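Local coordinates for OBG-type G domain-containing protein (Pyrococcus horikoshii, PDB 2E87) that is of unknown function but binds GDP in an OBG-type G domain and is probably a GTP-binding protein of the NOG1 family, at residues E26-S31 and E46-R51; E114-S119 and N123-L128. All coordinates share one frame; numbering follows the deposited sequence.

Overall arrangement
From the N terminus, helix 14-30 runs out along the helical bundle, the loop 31-37 reverses the chain, and helix 38-67 leads back; contact 1 closes this hairpin between residues 26-31 and 46-51. Much later, helix 88-117 ends, and the tight turn into helix 122-142 is closed by contact 2, 114-119 against 123-128. The two contacts follow one another in series, neither nested nor crossed, with centres about 14 Å apart. Helix 38-67 joins them: Glu46 packs on Ile125, and Glu47 and Val50 on Ile116. Together they tie four helices of the NOG1 N-terminal helical domain, far from the GDP site.

Contact 1 of 2, residues E26-S31 and E46-R51; sequences EKAASS and EELRVR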
loop_
_atom_site.group_PDB
_atom_site.type_symbol
_atom_site.label_atom_id
_atom_site.label_comp_id
_atom_site.label_asym_id
_atom_site.label_seq_id
_atom_site.Cartn_x
_atom_site.Cartn_y
_atom_site.Cartn_z
ATOM N N GLU A 26 -13.000 15.555 -33.717
ATOM C CA GLU A 26 -13.067 16.694 -34.607
ATOM C C GLU A 26 -11.891 16.618 -35.592
ATOM O O GLU A 26 -12.066 16.718 -36.810
ATOM C CB GLU A 26 -13.007 17.965 -33.761
ATOM C CG GLU A 26 -12.974 19.272 -34.519
ATOM C CD GLU A 26 -13.088 20.454 -33.578
ATOM O OE1 GLU A 26 -12.227 20.590 -32.685
ATOM O OE2 GLU A 26 -14.046 21.241 -33.716
ATOM N N LYS A 27 -10.696 16.408 -35.051
ATOM C CA LYS A 27 -9.486 16.327 -35.853
ATOM C C LYS A 27 -9.538 15.201 -36.871
ATOM O O LYS A 27 -9.193 15.397 -38.030
ATOM C CB LYS A 27 -8.273 16.153 -34.934
ATOM C CG LYS A 27 -6.928 16.047 -35.637
ATOM C CD LYS A 27 -5.792 16.150 -34.623
ATOM C CE LYS A 27 -4.437 15.859 -35.244
ATOM N NZ LYS A 27 -3.314 16.073 -34.276
ATOM N N ALA A 28 -9.984 14.026 -36.446
ATOM C CA ALA A 28 -10.053 12.885 -37.350
ATOM C C ALA A 28 -11.070 13.046 -38.461
ATOM O O ALA A 28 -10.873 12.507 -39.546
ATOM C CB ALA A 28 -10.354 11.614 -36.578
ATOM N N ALA A 29 -12.151 13.778 -38.206
ATOM C CA ALA A 29 -13.193 13.949 -39.213
ATOM C C ALA A 29 -12.849 14.917 -40.348
ATOM O O ALA A 29 -13.247 14.687 -41.504
ATOM C CB ALA A 29 -14.499 14.379 -38.549
ATOM N N SER A 30 -12.113 15.984 -40.039
ATOM C CA SER A 30 -11.769 16.959 -41.071
ATOM C C SER A 30 -10.685 16.460 -42.009
ATOM O O SER A 30 -10.652 16.857 -43.167
ATOM C CB SER A 30 -11.323 18.282 -40.457
ATOM O OG SER A 30 -10.093 18.118 -39.776
ATOM N N SER A 31 -9.801 15.593 -41.516
ATOM C CA SER A 31 -8.732 15.069 -42.361
ATOM C C SER A 31 -9.068 13.696 -42.946
ATOM O O SER A 31 -8.192 12.982 -43.427
ATOM C CB SER A 31 -7.422 14.993 -41.575
ATOM O OG SER A 31 -7.480 13.973 -40.601
ATOM N N GLU A 46 -19.625 10.683 -39.579
ATOM C CA GLU A 46 -20.319 10.551 -38.315
ATOM C C GLU A 46 -19.948 9.224 -37.666
ATOM O O GLU A 46 -19.776 9.152 -36.452
ATOM C CB GLU A 46 -21.819 10.666 -38.553
ATOM C CG GLU A 46 -22.208 12.015 -39.139
ATOM C CD GLU A 46 -22.043 13.162 -38.152
ATOM O OE1 GLU A 46 -21.146 13.098 -37.297
ATOM O OE2 GLU A 46 -22.800 14.147 -38.244
ATOM N N GLU A 47 -19.810 8.184 -38.482
ATOM C CA GLU A 47 -19.406 6.873 -37.980
ATOM C C GLU A 47 -17.989 6.973 -37.426
ATOM O O GLU A 47 -17.683 6.407 -36.371
ATOM C CB GLU A 47 -19.416 5.830 -39.097
ATOM C CG GLU A 47 -20.776 5.275 -39.406
ATOM C CD GLU A 47 -20.777 4.404 -40.648
ATOM O OE1 GLU A 47 -19.935 3.477 -40.745
ATOM O OE2 GLU A 47 -21.631 4.650 -41.520
ATOM N N LEU A 48 -17.125 7.690 -38.141
ATOM C CA LEU A 48 -15.750 7.846 -37.704
ATOM C C LEU A 48 -15.732 8.579 -36.373
ATOM O O LEU A 48 -14.990 8.210 -35.475
ATOM C CB LEU A 48 -14.929 8.625 -38.737
ATOM C CG LEU A 48 -13.491 8.961 -38.319
ATOM C CD1 LEU A 48 -12.673 7.689 -38.075
ATOM C CD2 LEU A 48 -12.850 9.796 -39.396
ATOM N N ARG A 49 -16.552 9.618 -36.247
ATOM C CA ARG A 49 -16.600 10.373 -35.006
ATOM C C ARG A 49 -17.033 9.475 -33.858
ATOM O O ARG A 49 -16.409 9.477 -32.792
ATOM C CB ARG A 49 -17.575 11.539 -35.106
ATOM C CG ARG A 49 -17.125 12.683 -35.973
ATOM C CD ARG A 49 -18.003 13.904 -35.703
ATOM N NE ARG A 49 -17.559 15.085 -36.439
ATOM C CZ ARG A 49 -17.788 15.288 -37.729
ATOM N NH1 ARG A 49 -18.467 14.392 -38.428
ATOM N NH2 ARG A 49 -17.314 16.375 -38.326
ATOM N N VAL A 50 -18.099 8.706 -34.068
ATOM C CA VAL A 50 -18.588 7.823 -33.016
ATOM C C VAL A 50 -17.519 6.837 -32.556
ATOM O O VAL A 50 -17.395 6.562 -31.366
ATOM C CB VAL A 50 -19.838 7.057 -33.477
ATOM C CG1 VAL A 50 -20.141 5.926 -32.516
ATOM C CG2 VAL A 50 -21.013 8.004 -33.545
ATOM N N ARG A 51 -16.726 6.326 -33.491
ATOM C CA ARG A 51 -15.679 5.375 -33.140
ATOM C C ARG A 51 -14.500 6.026 -32.446
ATOM O O ARG A 51 -13.910 5.437 -31.545
ATOM C CB ARG A 51 -15.161 4.638 -34.381
ATOM C CG ARG A 51 -16.185 3.792 -35.088
ATOM C CD ARG A 51 -15.502 2.622 -35.771
ATOM N NE ARG A 51 -16.393 1.934 -36.699
ATOM C CZ ARG A 51 -16.675 2.373 -37.924
ATOM N NH1 ARG A 51 -16.128 3.502 -38.369
ATOM N NH2 ARG A 51 -17.502 1.682 -38.701
#
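Ala29 meets Arg49 where helix 14-30 and helix 38-67, the antiparallel arms of a helical hairpin in the NOG1 N-terminal helical domain, pack with local axes 9.0 Å apart at 152°. The arginine starts with CG anti to its carbonyl carbon (chi1 -72°). Its CB makes no close approach, and CG comes within 4.1 Å of Ala29 CB. The extended chain takes NE alongside, 3.8 Å from Ala29 CB, and the turn about the last bond lays the guanidinium face against that methyl. CZ closes to 3.5 Å from Ala29 CB, and NH2 is equally close. The methyl thus sits over the centre of the face, 3.4 Å above the plane. NH1 faces the Glu46 carboxylate in a salt bridge whose hydrogen bond is poorly angled and weak, the oxygen's place being uncertain. One residue earlier on each helix, Leu48 CD2 lies 3.4 Å from Ala28 O and 4.2 Å from Ala28 CB. The small alanines suit this place because they let a leucine branch and a broad cation lie close to the helix backbone. Cutting Arg49 back to an alanine would probably uncover the Ala29 methyl and take a nearby positive charge from Glu46. The chemistry is mixed: apolar packing joins the helices, while the arginine's charge is met by Glu46 of its own helix, a carboxylate that Arg129 of helix 122-142 also engages.

Contact 2 of 2, residues E114-S119 and N123-L128; sequences ERIRYS and NEIAEL
Glu124 reaches from the first turns of helix 122-142 to Ser119, just past the end of helix 88-117. Its CG stands anti to the backbone N (chi1 -172°) and the chain runs on extended, which delivers OE1 to the serine hydroxyl. Ser119 OG donates to Glu124 OE1 in a very short hydrogen bond, modelled at 2.4 Å, whose exact length is doubtful. The same OG is bonded to the backbone N of Asp121, so a small hydroxyl residue here links the turn to the helix that follows. Next comes Ile125, whose CG1 lies 3.9 Å from Ser119 CB, while its CG2 meets Ile116 CG2 at 4.2 Å; the two isoleucines cross at about a right angle, and their branched carbons fill the angle between the helices. One turn on, Leu128 offers CB to Ile116 CG1 at 3.6 Å, the two side chains sliding past each other in opposite directions. Its CD1 rests 3.6 Å from Arg115 CB, using the aliphatic root of an arginine whose chain then bends at chi2 and carries its charge away. Aliphatic residues fill the interior, the buried Ser119 hydroxyl is satisfied by Asp121 N and Glu124, and the charged Glu124 and Arg115 lie at the edge. This is the turn end of a helical hairpin, and helix 38-67 lies against it, with Arg43 touching both Ile116 and Ile125.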
loop_
_atom_site.group_PDB
_atom_site.type_symbol
_atom_site.label_atom_id
_atom_site.label_comp_id
_atom_site.label_asym_id
_atom_site.label_seq_id
_atom_site.Cartn_x
_atom_site.Cartn_y
_atom_site.Cartn_z
ATOM N N GLU A 114 -24.263 1.132 -35.901
ATOM C CA GLU A 114 -25.247 0.376 -36.674
ATOM C C GLU A 114 -26.389 1.264 -37.147
ATOM O O GLU A 114 -26.714 1.269 -38.328
ATOM C CB GLU A 114 -25.823 -0.789 -35.857
ATOM C CG GLU A 114 -26.724 -1.737 -36.666
ATOM C CD GLU A 114 -28.222 -1.546 -36.409
ATOM O OE1 GLU A 114 -28.663 -0.407 -36.133
ATOM O OE2 GLU A 114 -28.970 -2.546 -36.500
ATOM N N ARG A 115 -27.004 2.009 -36.232
ATOM C CA ARG A 115 -28.107 2.892 -36.602
ATOM C C ARG A 115 -27.717 3.863 -37.696
ATOM O O ARG A 115 -28.481 4.075 -38.634
ATOM C CB ARG A 115 -28.610 3.714 -35.410
ATOM C CG ARG A 115 -29.932 3.252 -34.849
ATOM C CD ARG A 115 -29.691 2.043 -33.994
ATOM N NE ARG A 115 -30.911 1.351 -33.589
ATOM C CZ ARG A 115 -30.922 0.397 -32.667
ATOM N NH1 ARG A 115 -29.786 0.063 -32.090
ATOM N NH2 ARG A 115 -32.044 -0.213 -32.321
ATOM N N ILE A 116 -26.539 4.466 -37.559
ATOM C CA ILE A 116 -26.060 5.437 -38.534
ATOM C C ILE A 116 -25.726 4.739 -39.848
ATOM O O ILE A 116 -26.195 5.143 -40.905
ATOM C CB ILE A 116 -24.808 6.196 -38.003
ATOM C CG1 ILE A 116 -25.203 7.051 -36.795
ATOM C CG2 ILE A 116 -24.212 7.096 -39.100
ATOM C CD1 ILE A 116 -24.023 7.528 -35.969
ATOM N N ARG A 117 -24.916 3.692 -39.771
ATOM C CA ARG A 117 -24.527 2.940 -40.950
ATOM C C ARG A 117 -25.755 2.527 -41.746
ATOM O O ARG A 117 -25.734 2.504 -42.975
ATOM C CB ARG A 117 -23.759 1.679 -40.549
ATOM C CG ARG A 117 -23.509 0.725 -41.708
ATOM C CD ARG A 117 -23.247 -0.695 -41.232
ATOM N NE ARG A 117 -23.051 -1.615 -42.352
ATOM C CZ ARG A 117 -22.994 -2.938 -42.233
ATOM N NH1 ARG A 117 -23.120 -3.505 -41.038
ATOM N NH2 ARG A 117 -22.807 -3.694 -43.307
ATOM N N TYR A 118 -26.833 2.236 -41.032
ATOM C CA TYR A 118 -28.060 1.760 -41.648
ATOM C C TYR A 118 -29.111 2.833 -41.997
ATOM O O TYR A 118 -30.226 2.513 -42.415
ATOM C CB TYR A 118 -28.650 0.688 -40.720
ATOM C CG TYR A 118 -29.629 -0.224 -41.383
ATOM C CD1 TYR A 118 -29.209 -1.143 -42.346
ATOM C CD2 TYR A 118 -30.996 -0.121 -41.106
ATOM C CE1 TYR A 118 -30.134 -1.937 -43.030
ATOM C CE2 TYR A 118 -31.931 -0.906 -41.784
ATOM C CZ TYR A 118 -31.497 -1.807 -42.746
ATOM O OH TYR A 118 -32.424 -2.551 -43.439
ATOM N N SER A 119 -28.756 4.104 -41.854
ATOM C CA SER A 119 -29.697 5.192 -42.140
ATOM C C SER A 119 -29.459 5.887 -43.483
ATOM O O SER A 119 -28.398 5.735 -44.093
ATOM C CB SER A 119 -29.630 6.235 -41.026
ATOM O OG SER A 119 -30.594 7.249 -41.219
ATOM N N ASN A 123 -30.866 14.052 -41.612
ATOM C CA ASN A 123 -31.363 14.590 -40.347
ATOM C C ASN A 123 -31.083 13.605 -39.218
ATOM O O ASN A 123 -30.555 13.969 -38.165
ATOM C CB ASN A 123 -32.874 14.805 -40.415
ATOM C CG ASN A 123 -33.253 16.185 -40.880
ATOM O OD1 ASN A 123 -33.007 17.177 -40.192
ATOM N ND2 ASN A 123 -33.868 16.260 -42.051
ATOM N N GLU A 124 -31.461 12.354 -39.457
ATOM C CA GLU A 124 -31.290 11.281 -38.493
ATOM C C GLU A 124 -29.828 10.950 -38.267
ATOM O O GLU A 124 -29.393 10.794 -37.133
ATOM C CB GLU A 124 -32.023 10.040 -38.977
ATOM C CG GLU A 124 -32.068 8.933 -37.972
ATOM C CD GLU A 124 -32.754 7.719 -38.524
ATOM O OE1 GLU A 124 -32.183 7.074 -39.429
ATOM O OE2 GLU A 124 -33.869 7.419 -38.059
ATOM N N ILE A 125 -29.075 10.827 -39.351
ATOM C CA ILE A 125 -27.658 10.527 -39.242
ATOM C C ILE A 125 -27.012 11.504 -38.269
ATOM O O ILE A 125 -26.281 11.112 -37.361
ATOM C CB ILE A 125 -26.988 10.636 -40.612
ATOM C CG1 ILE A 125 -27.335 9.384 -41.419
ATOM C CG2 ILE A 125 -25.482 10.858 -40.459
ATOM C CD1 ILE A 125 -26.948 9.448 -42.884
ATOM N N ALA A 126 -27.307 12.781 -38.454
ATOM C CA ALA A 126 -26.758 13.812 -37.598
ATOM C C ALA A 126 -27.244 13.648 -36.167
ATOM O O ALA A 126 -26.438 13.609 -35.234
ATOM C CB ALA A 126 -27.148 15.184 -38.126
ATOM N N GLU A 127 -28.560 13.556 -35.998
ATOM C CA GLU A 127 -29.161 13.414 -34.674
ATOM C C GLU A 127 -28.598 12.237 -33.890
ATOM O O GLU A 127 -28.442 12.313 -32.667
ATOM C CB GLU A 127 -30.688 13.292 -34.796
ATOM C CG GLU A 127 -31.375 14.606 -35.202
ATOM C CD GLU A 127 -32.841 14.440 -35.615
ATOM O OE1 GLU A 127 -33.588 15.445 -35.561
ATOM O OE2 GLU A 127 -33.247 13.318 -36.006
ATOM N N LEU A 128 -28.285 11.155 -34.592
ATOM C CA LEU A 128 -27.729 9.980 -33.950
ATOM C C LEU A 128 -26.318 10.241 -33.402
ATOM O O LEU A 128 -26.006 9.811 -32.294
ATOM C CB LEU A 128 -27.750 8.785 -34.916
ATOM C CG LEU A 128 -29.133 8.199 -35.274
ATOM C CD1 LEU A 128 -29.018 7.189 -36.419
ATOM C CD2 LEU A 128 -29.739 7.535 -34.055
#